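Local coordinates for protein beta sliding clamp (Borrelia burgdorferi, PDB 6DJ8) that probably forms a ring-shaped head-to-tail homodimer around DNA, tethering DNA polymerases and other proteins to it and so making replication processive, at residues C17-I22 / D88-F93; E111-G114 / E119-E122. All coordinates share one frame; numbering follows the deposited sequence.

Contact 1. Residues C17-I22 / D88-F93; sequences CETNQI and DAVKAF
Thr19, in the first turn of helix 19-29, meets Val90 and Phe93 at the end of helix 83-92 and illustrates how two helices can pack through a few branched side chains. Its methyl does the reaching: with chi1 at -54°, CG2 stands anti to the backbone N and points toward helix 83-92, where Thr19 CG2 lies 3.5 Å from Phe93 O and 3.8 Å from Val90 O. The same rotation turns OG1 to the backbone N side, and that hydroxyl is hydrogen-bonded to Tyr96 O in the turn beyond helix 83-92. The backbone of Thr19 contributes too, since its O rests 3.7 Å from Val90 CG1. One helical turn later comes Ile22, whose side chain crosses that of Val90 at about a right angle. Ile22 CG2 touches both valine methyls, 3.9 Å from Val90 CG1 and more loosely Val90 CG2, so the isoleucine sits over the fork of the valine. Met23 and Ile26, further along helix 19-29, also touch Val90, and Ile99 of strand 98-104 carries the apolar patch onto the sheet. Paired helices backed by antiparallel sheet are the hallmark of a sliding-clamp domain, here the N-terminal one, whose helices line the inner face of the ring.

Contact 2. Residues E111-G114 / E119-E122; sequences EIMG and EKEE
Gly114 and Lys120 are the nearest residues of the two segments, with their CA atoms 9.4 Å apart, too far for the backbones to pair. Residues 111-114 are the end of strand 109-114, while 119-122 follow an irregular path. The motif is an antiparallel beta hairpin with a long loop: strand 109-114 leads out, the chain wanders through 119-122, and strand 126-130 returns alongside, Ile112 pairing with Leu127 through backbone hydrogen bonds. One side chain bridges the loop to the end of the strand. Lys120 runs nearly straight through chi2 and chi3 and then turns at chi4 (-49°), which swings its ammonium toward the end of the strand. Met113 flanks this lysine, the two side chains crossing at about a right angle. The thioether chain is bent at both chi2 and chi3, and it offers CG and SD to the last methylene, with Met113 CG 4.0 Å and Met113 SD 4.1 Å from Lys120 CE. On the sheet, Met113 also packs against Lys100, Val102 and His126. The neighbouring Glu121 turns to a different partner, a salt bridge with Lys331 of the second subunit. At the strand end, Lys120 NZ donates a 2.9 Å hydrogen bond to Gly114 O and approaches nearly head-on, with a C=O...N angle of 173°.

Contact 1 and contact 2 occupy one N-terminal domain, their centres 15 Å apart, and are joined by direct packing. The ring of Phe93 reaches from the end of helix 83-92 to strand 109-114, where Phe93 CE2 lies 3.5 Å from Ile112 O and 3.6 Å from Met113 CA. One turn earlier in that helix, Ala89 CB touches Ile112 CD1 at 3.9 Å. The buried interface between the helices thus rests on the sheet whose hairpin loop is tied back to the strand end by Lys120. Both contacts also border the second subunit: Ala92 O accepts a hydrogen bond from Arg293 of that subunit, and Glu121 is salt-bridged to its Lys331, as suits a head-to-tail ring.

Contact 1. Residues C17-I22 / D88-F93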
ATOM      1  N   CYS A  17      29.087 -13.931   1.073  1.00 32.81           N
ATOM      2  CA  CYS A  17      27.815 -14.621   0.946  1.00 36.68           C
ATOM      3  C   CYS A  17      27.141 -14.208  -0.351  1.00 41.23           C
ATOM      4  O   CYS A  17      27.523 -13.229  -1.005  1.00 38.70           O
ATOM      5  CB  CYS A  17      26.891 -14.320   2.121  1.00 31.00           C
ATOM      6  SG  CYS A  17      26.456 -12.594   2.229  1.00 40.18           S
ATOM      7  N   GLU A  18      26.133 -14.979  -0.722  1.00 36.79           N
ATOM      8  CA  GLU A  18      25.271 -14.615  -1.836  1.00 35.42           C
ATOM      9  C   GLU A  18      24.295 -13.538  -1.369  1.00 35.53           C
ATOM     10  O   GLU A  18      23.552 -13.734  -0.395  1.00 34.48           O
ATOM     11  CB  GLU A  18      24.545 -15.853  -2.364  1.00 41.44           C
ATOM     12  CG  GLU A  18      23.568 -15.594  -3.487  1.00 53.94           C
ATOM     13  CD  GLU A  18      23.282 -16.845  -4.296  1.00 70.07           C
ATOM     14  OE1 GLU A  18      24.088 -17.802  -4.223  1.00 71.47           O
ATOM     15  OE2 GLU A  18      22.253 -16.869  -5.003  1.00 72.10           O
ATOM     16  N   THR A  19      24.312 -12.393  -2.053  1.00 29.50           N
ATOM     17  CA  THR A  19      23.527 -11.245  -1.610  1.00 34.32           C
ATOM     18  C   THR A  19      22.041 -11.572  -1.529  1.00 34.87           C
ATOM     19  O   THR A  19      21.377 -11.249  -0.537  1.00 31.75           O
ATOM     20  CB  THR A  19      23.754 -10.073  -2.561  1.00 35.13           C
ATOM     21  OG1 THR A  19      25.166  -9.831  -2.674  1.00 38.66           O
ATOM     22  CG2 THR A  19      23.086  -8.834  -2.033  1.00 35.55           C
ATOM     23  N   ASN A  20      21.484 -12.160  -2.592  1.00 35.33           N
ATOM     24  CA  ASN A  20      20.052 -12.432  -2.587  1.00 38.43           C
ATOM     25  C   ASN A  20      19.690 -13.414  -1.479  1.00 35.80           C
ATOM     26  O   ASN A  20      18.637 -13.287  -0.848  1.00 35.78           O
ATOM     27  CB  ASN A  20      19.597 -12.963  -3.943  1.00 40.11           C
ATOM     28  CG  ASN A  20      18.068 -13.028  -4.054  1.00 47.03           C
ATOM     29  OD1 ASN A  20      17.469 -14.102  -3.959  1.00 46.00           O
ATOM     30  ND2 ASN A  20      17.437 -11.869  -4.215  1.00 44.92           N
ATOM     31  N   GLN A  21      20.570 -14.376  -1.201  1.00 33.58           N
ATOM     32  CA  GLN A  21      20.257 -15.355  -0.158  1.00 36.31           C
ATOM     33  C   GLN A  21      20.226 -14.692   1.208  1.00 35.77           C
ATOM     34  O   GLN A  21      19.249 -14.829   1.952  1.00 33.90           O
ATOM     35  CB  GLN A  21      21.271 -16.494  -0.163  1.00 34.84           C
ATOM     36  CG  GLN A  21      20.945 -17.585   0.858  1.00 47.55           C
ATOM     37  CD  GLN A  21      21.913 -18.739   0.778  1.00 51.20           C
ATOM     38  OE1 GLN A  21      23.045 -18.570   0.311  1.00 43.93           O
ATOM     39  NE2 GLN A  21      21.475 -19.924   1.208  1.00 44.25           N
ATOM     40  N   ILE A  22      21.276 -13.940   1.556  1.00 35.47           N
ATOM     41  CA  ILE A  22      21.269 -13.361   2.894  1.00 32.05           C
ATOM     42  C   ILE A  22      20.173 -12.306   3.005  1.00 32.17           C
ATOM     43  O   ILE A  22      19.620 -12.092   4.091  1.00 30.97           O
ATOM     44  CB  ILE A  22      22.651 -12.812   3.285  1.00 35.24           C
ATOM     45  CG1 ILE A  22      22.669 -12.561   4.802  1.00 31.22           C
ATOM     46  CG2 ILE A  22      22.992 -11.563   2.442  1.00 31.88           C
ATOM     47  CD1 ILE A  22      23.954 -12.015   5.356  1.00 34.76           C
ATOM     48  N   ASP A  88      18.610  -3.141   5.182  1.00 33.56           N
ATOM     49  CA  ASP A  88      18.759  -2.038   4.235  1.00 35.09           C
ATOM     50  C   ASP A  88      20.094  -2.115   3.512  1.00 32.33           C
ATOM     51  O   ASP A  88      20.158  -1.940   2.285  1.00 35.02           O
ATOM     52  CB  ASP A  88      18.611  -0.710   4.966  1.00 32.90           C
ATOM     53  CG  ASP A  88      17.166  -0.398   5.302  1.00 37.42           C
ATOM     54  OD1 ASP A  88      16.276  -1.108   4.796  1.00 38.95           O
ATOM     55  OD2 ASP A  88      16.920   0.543   6.080  1.00 43.48           O
ATOM     56  N   ALA A  89      21.167  -2.426   4.249  1.00 32.73           N
ATOM     57  CA  ALA A  89      22.491  -2.534   3.643  1.00 30.50           C
ATOM     58  C   ALA A  89      22.493  -3.557   2.521  1.00 34.73           C
ATOM     59  O   ALA A  89      22.982  -3.296   1.415  1.00 31.27           O
ATOM     60  CB  ALA A  89      23.524  -2.897   4.716  1.00 30.40           C
ATOM     61  N   VAL A  90      21.948  -4.740   2.791  1.00 30.59           N
ATOM     62  CA  VAL A  90      21.968  -5.800   1.800  1.00 31.15           C
ATOM     63  C   VAL A  90      21.048  -5.462   0.615  1.00 32.37           C
ATOM     64  O   VAL A  90      21.353  -5.791  -0.537  1.00 37.90           O
ATOM     65  CB  VAL A  90      21.597  -7.125   2.503  1.00 39.44           C
ATOM     66  CG1 VAL A  90      21.297  -8.203   1.507  1.00 41.10           C
ATOM     67  CG2 VAL A  90      22.738  -7.526   3.478  1.00 33.21           C
ATOM     68  N   LYS A  91      19.908  -4.818   0.874  1.00 34.75           N
ATOM     69  CA  LYS A  91      19.095  -4.321  -0.237  1.00 34.10           C
ATOM     70  C   LYS A  91      19.867  -3.276  -1.034  1.00 33.37           C
ATOM     71  O   LYS A  91      19.804  -3.237  -2.274  1.00 32.18           O
ATOM     72  CB  LYS A  91      17.789  -3.712   0.278  1.00 37.14           C
ATOM     73  CG  LYS A  91      16.638  -4.711   0.389  1.00 49.43           C
ATOM     74  CD  LYS A  91      15.298  -4.072   0.772  1.00 56.92           C
ATOM     75  CE  LYS A  91      14.591  -3.373  -0.412  1.00 64.80           C
ATOM     76  NZ  LYS A  91      15.255  -2.163  -0.983  1.00 68.93           N
ATOM     77  N   ALA A  92      20.593  -2.409  -0.330  1.00 31.67           N
ATOM     78  CA  ALA A  92      21.354  -1.369  -1.017  1.00 34.23           C
ATOM     79  C   ALA A  92      22.332  -1.984  -2.005  1.00 35.10           C
ATOM     80  O   ALA A  92      22.547  -1.437  -3.087  1.00 36.34           O
ATOM     81  CB  ALA A  92      22.087  -0.501   0.012  1.00 28.50           C
ATOM     82  N   PHE A  93      22.881  -3.157  -1.677  1.00 33.94           N
ATOM     83  CA  PHE A  93      23.856  -3.834  -2.513  1.00 33.92           C
ATOM     84  C   PHE A  93      23.263  -5.005  -3.306  1.00 36.52           C
ATOM     85  O   PHE A  93      24.008  -5.881  -3.751  1.00 33.58           O
ATOM     86  CB  PHE A  93      25.038  -4.291  -1.644  1.00 34.08           C
ATOM     87  CG  PHE A  93      26.149  -3.248  -1.536  1.00 36.86           C
ATOM     88  CD1 PHE A  93      25.957  -1.951  -2.000  1.00 35.26           C
ATOM     89  CD2 PHE A  93      27.384  -3.573  -0.980  1.00 39.07           C
ATOM     90  CE1 PHE A  93      26.978  -0.993  -1.916  1.00 36.48           C
ATOM     91  CE2 PHE A  93      28.417  -2.619  -0.892  1.00 38.87           C
ATOM     92  CZ  PHE A  93      28.211  -1.323  -1.361  1.00 35.08           C
TER

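Contact 2. Residues E111-G114 / E119-E122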
ATOM      1  N   GLU A 111      31.733  -3.424   7.612  1.00 39.18           N
ATOM      2  CA  GLU A 111      32.107  -2.751   6.379  1.00 41.56           C
ATOM      3  C   GLU A 111      31.733  -3.714   5.269  1.00 43.38           C
ATOM      4  O   GLU A 111      32.165  -4.873   5.276  1.00 41.93           O
ATOM      5  CB  GLU A 111      33.597  -2.424   6.351  1.00 45.58           C
ATOM      6  CG  GLU A 111      34.125  -1.919   7.690  1.00 47.66           C
ATOM      7  CD  GLU A 111      34.545  -0.468   7.650  1.00 58.04           C
ATOM      8  OE1 GLU A 111      34.403   0.170   6.584  1.00 59.99           O
ATOM      9  OE2 GLU A 111      35.022   0.037   8.688  1.00 58.49           O
ATOM     10  N   ILE A 112      30.930  -3.242   4.323  1.00 41.92           N
ATOM     11  CA  ILE A 112      30.366  -4.095   3.292  1.00 36.88           C
ATOM     12  C   ILE A 112      30.797  -3.559   1.940  1.00 42.54           C
ATOM     13  O   ILE A 112      30.742  -2.345   1.689  1.00 39.47           O
ATOM     14  CB  ILE A 112      28.835  -4.161   3.405  1.00 41.16           C
ATOM     15  CG1 ILE A 112      28.442  -4.483   4.853  1.00 38.71           C
ATOM     16  CG2 ILE A 112      28.272  -5.163   2.428  1.00 34.31           C
ATOM     17  CD1 ILE A 112      26.942  -4.768   5.065  1.00 44.15           C
ATOM     18  N   MET A 113      31.235  -4.464   1.079  1.00 35.10           N
ATOM     19  CA  MET A 113      31.659  -4.122  -0.260  1.00 44.38           C
ATOM     20  C   MET A 113      31.195  -5.249  -1.158  1.00 41.02           C
ATOM     21  O   MET A 113      30.924  -6.366  -0.694  1.00 42.02           O
ATOM     22  CB  MET A 113      33.186  -3.923  -0.329  1.00 39.52           C
ATOM     23  CG  MET A 113      33.972  -5.169   0.089  1.00 52.17           C
ATOM     24  SD  MET A 113      35.382  -4.815   1.174  1.00 72.67           S
ATOM     25  CE  MET A 113      34.530  -4.058   2.563  1.00 55.48           C
ATOM     26  N   GLY A 114      31.067  -4.956  -2.447  1.00 37.01           N
ATOM     27  CA  GLY A 114      30.753  -6.016  -3.382  1.00 40.20           C
ATOM     28  C   GLY A 114      31.935  -6.953  -3.480  1.00 45.69           C
ATOM     29  O   GLY A 114      33.091  -6.511  -3.506  1.00 45.86           O
ATOM     30  N   GLU A 119      40.114  -7.351  -9.430  1.00 58.57           N
ATOM     31  CA  GLU A 119      40.732  -6.303  -8.620  1.00 61.74           C
ATOM     32  C   GLU A 119      39.758  -5.202  -8.216  1.00 60.41           C
ATOM     33  O   GLU A 119      38.862  -4.827  -8.976  1.00 62.80           O
ATOM     34  CB  GLU A 119      41.900  -5.687  -9.394  1.00 63.42           C
ATOM     35  CG  GLU A 119      43.008  -5.133  -8.531  1.00 69.40           C
ATOM     36  CD  GLU A 119      44.179  -6.082  -8.415  1.00 64.47           C
ATOM     37  OE1 GLU A 119      44.430  -6.577  -7.301  1.00 70.04           O
ATOM     38  OE2 GLU A 119      44.845  -6.342  -9.437  1.00 69.06           O
ATOM     39  N   LYS A 120      39.962  -4.668  -7.011  1.00 62.19           N
ATOM     40  CA  LYS A 120      39.248  -3.485  -6.553  1.00 64.89           C
ATOM     41  C   LYS A 120      39.996  -2.236  -6.994  1.00 61.94           C
ATOM     42  O   LYS A 120      41.229  -2.206  -7.001  1.00 66.81           O
ATOM     43  CB  LYS A 120      39.090  -3.489  -5.033  1.00 62.48           C
ATOM     44  CG  LYS A 120      38.262  -4.647  -4.505  1.00 61.15           C
ATOM     45  CD  LYS A 120      37.874  -4.440  -3.049  1.00 67.30           C
ATOM     46  CE  LYS A 120      36.983  -5.563  -2.557  1.00 61.20           C
ATOM     47  NZ  LYS A 120      35.867  -5.801  -3.514  1.00 62.00           N
ATOM     48  N   GLU A 121      39.245  -1.214  -7.384  1.00 64.20           N
ATOM     49  CA  GLU A 121      39.827   0.064  -7.753  1.00 60.43           C
ATOM     50  C   GLU A 121      39.971   0.933  -6.504  1.00 60.67           C
ATOM     51  O   GLU A 121      39.623   0.531  -5.389  1.00 53.82           O
ATOM     52  CB  GLU A 121      38.975   0.754  -8.819  1.00 60.14           C
ATOM     53  CG  GLU A 121      38.867   0.001 -10.146  1.00 63.88           C
ATOM     54  CD  GLU A 121      37.944   0.696 -11.146  1.00 66.62           C
ATOM     55  OE1 GLU A 121      36.724   0.751 -10.892  1.00 68.36           O
ATOM     56  OE2 GLU A 121      38.436   1.196 -12.182  1.00 70.31           O
ATOM     57  N   GLU A 122      40.485   2.150  -6.695  1.00 65.52           N
ATOM     58  CA  GLU A 122      40.585   3.092  -5.585  1.00 61.86           C
ATOM     59  C   GLU A 122      39.212   3.398  -4.996  1.00 55.03           C
ATOM     60  O   GLU A 122      39.043   3.430  -3.772  1.00 56.85           O
ATOM     61  CB  GLU A 122      41.265   4.382  -6.051  1.00 57.76           C
TER